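Local atomic coordinates of hypothetical protein TT0907 (Thermus thermophilus, PDB entry 1WDI), a protein that probably transfers and isomerises the ribose of S-adenosylmethionine onto the preQ1 base of tRNA, giving epoxyqueuosine in the queuosine pathway. Residues 25-30 and 338-343. Residues are numbered along the deposited sequence; the frame is centred on the assembly and turned at random.
Sequences DMARLM and LGDAML
R28 and D340 open a parallel strand pairing in which the first bond goes from backbone to side chain. D340, its CG beside its own backbone N (chi1 -64°), turns its carboxylate to the other strand, and OD1 takes the R28 N-H at 2.7 Å. That bond is bent (141° at the hydrogen) and reaches OD1 from above the carboxylate plane. OD1 is also in a salt bridge with NH2 of R334, and OD2 is hydrogen-bonded as well. R28 CB packs against D340 CG at 3.5 Å, but the guanidinium leads away, its NE 5.0 Å from D340 OD2; NH1 bonds to the carbonyl O of E331, and Y333 adds a cation-pi contact.

Regular parallel bonding follows, nearly straight throughout: A341 N to R28 O (3.0 Å), M30 N to A341 O (2.9 Å) and L343 N to M30 O (2.8 Å). L29 and M342 turn their backbone bonds outward, to K43 and T299. On one face L29 CD1 lies against L343 CB at 3.8 Å; on the other M30 SD is 4.1 Å from M342 CE.

The pairing joins N-terminal strand 28-32 to C-terminal 341-344 inside the mixed sheet, between antiparallel neighbours 40-44 and 296-300; helix 318-330 covers the methionine face.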
loop_
_atom_site.group_PDB
_atom_site.type_symbol
_atom_site.label_atom_id
_atom_site.label_comp_id
_atom_site.label_asym_id
_atom_site.label_seq_id
_atom_site.Cartn_x
_atom_site.Cartn_y
_atom_site.Cartn_z
ATOM N N ASP A 25 4.749 -17.499 0.070
ATOM C CA ASP A 25 4.284 -17.782 1.421
ATOM C C ASP A 25 5.242 -18.640 2.245
ATOM O O ASP A 25 4.875 -19.143 3.307
ATOM C CB ASP A 25 2.891 -18.425 1.399
ATOM C CG ASP A 25 2.857 -19.738 0.635
ATOM O OD1 ASP A 25 3.911 -20.181 0.139
ATOM O OD2 ASP A 25 1.761 -20.327 0.534
ATOM N N MET A 26 6.468 -18.811 1.754
ATOM C CA MET A 26 7.465 -19.569 2.499
ATOM C C MET A 26 8.337 -18.571 3.256
ATOM O O MET A 26 9.241 -18.950 4.000
ATOM C CB MET A 26 8.309 -20.448 1.573
ATOM C CG MET A 26 7.637 -21.774 1.194
ATOM S SD MET A 26 7.223 -22.830 2.621
ATOM C CE MET A 26 8.853 -23.537 3.008
ATOM N N ALA A 27 8.055 -17.286 3.060
ATOM C CA ALA A 27 8.771 -16.240 3.782
ATOM C C ALA A 27 8.482 -16.492 5.261
ATOM O O ALA A 27 7.421 -17.011 5.610
ATOM C CB ALA A 27 8.246 -14.870 3.377
ATOM N N ARG A 28 9.408 -16.132 6.140
ATOM C CA ARG A 28 9.179 -16.353 7.563
ATOM C C ARG A 28 8.104 -15.417 8.113
ATOM O O ARG A 28 7.847 -14.349 7.554
ATOM C CB ARG A 28 10.487 -16.180 8.340
ATOM C CG ARG A 28 11.571 -17.177 7.923
ATOM C CD ARG A 28 12.843 -16.989 8.725
ATOM N NE ARG A 28 12.616 -17.236 10.145
ATOM C CZ ARG A 28 13.550 -17.119 11.081
ATOM N NH1 ARG A 28 14.783 -16.758 10.749
ATOM N NH2 ARG A 28 13.247 -17.351 12.350
ATOM N N LEU A 29 7.466 -15.837 9.201
ATOM C CA LEU A 29 6.427 -15.042 9.835
ATOM C C LEU A 29 6.640 -15.035 11.342
ATOM O O LEU A 29 6.611 -16.087 11.987
ATOM C CB LEU A 29 5.036 -15.619 9.524
ATOM C CG LEU A 29 3.860 -14.998 10.282
ATOM C CD1 LEU A 29 3.671 -13.541 9.838
ATOM C CD2 LEU A 29 2.591 -15.798 10.030
ATOM N N MET A 30 6.877 -13.853 11.902
ATOM C CA MET A 30 7.050 -13.751 13.341
ATOM C C MET A 30 5.705 -13.342 13.915
ATOM O O MET A 30 5.162 -12.294 13.555
ATOM C CB MET A 30 8.105 -12.696 13.719
ATOM C CG MET A 30 8.266 -12.543 15.229
ATOM S SD MET A 30 9.309 -11.151 15.784
ATOM C CE MET A 30 10.905 -11.854 15.539
ATOM N N LEU A 338 10.930 -7.043 0.260
ATOM C CA LEU A 338 11.009 -8.422 -0.210
ATOM C C LEU A 338 11.338 -9.376 0.930
ATOM O O LEU A 338 11.571 -10.567 0.709
ATOM C CB LEU A 338 12.080 -8.532 -1.303
ATOM C CG LEU A 338 11.875 -7.634 -2.531
ATOM C CD1 LEU A 338 13.080 -7.739 -3.459
ATOM C CD2 LEU A 338 10.601 -8.038 -3.258
ATOM N N GLY A 339 11.343 -8.847 2.150
ATOM C CA GLY A 339 11.674 -9.655 3.309
ATOM C C GLY A 339 10.558 -10.496 3.892
ATOM O O GLY A 339 9.631 -10.908 3.189
ATOM N N ASP A 340 10.656 -10.750 5.194
ATOM C CA ASP A 340 9.672 -11.558 5.893
ATOM C C ASP A 340 8.533 -10.725 6.443
ATOM O O ASP A 340 8.450 -9.526 6.183
ATOM C CB ASP A 340 10.347 -12.348 7.013
ATOM C CG ASP A 340 11.357 -13.338 6.480
ATOM O OD1 ASP A 340 11.004 -14.075 5.534
ATOM O OD2 ASP A 340 12.494 -13.383 6.993
ATOM N N ALA A 341 7.660 -11.357 7.216
ATOM C CA ALA A 341 6.509 -10.650 7.756
ATOM C C ALA A 341 6.323 -10.826 9.249
ATOM O O ALA A 341 6.908 -11.717 9.868
ATOM C CB ALA A 341 5.251 -11.099 7.027
ATOM N N MET A 342 5.488 -9.959 9.813
ATOM C CA MET A 342 5.169 -9.987 11.226
ATOM C C MET A 342 3.655 -9.976 11.369
ATOM O O MET A 342 2.965 -9.284 10.626
ATOM C CB MET A 342 5.751 -8.751 11.938
ATOM C CG MET A 342 5.342 -8.627 13.402
ATOM S SD MET A 342 5.953 -7.122 14.248
ATOM C CE MET A 342 7.621 -7.591 14.704
ATOM N N LEU A 343 3.138 -10.748 12.318
ATOM C CA LEU A 343 1.702 -10.773 12.579
ATOM C C LEU A 343 1.551 -10.386 14.036
ATOM O O LEU A 343 2.076 -11.061 14.915
ATOM C CB LEU A 343 1.106 -12.171 12.355
ATOM C CG LEU A 343 -0.370 -12.323 12.771
ATOM C CD1 LEU A 343 -1.257 -11.462 11.865
ATOM C CD2 LEU A 343 -0.796 -13.801 12.679
#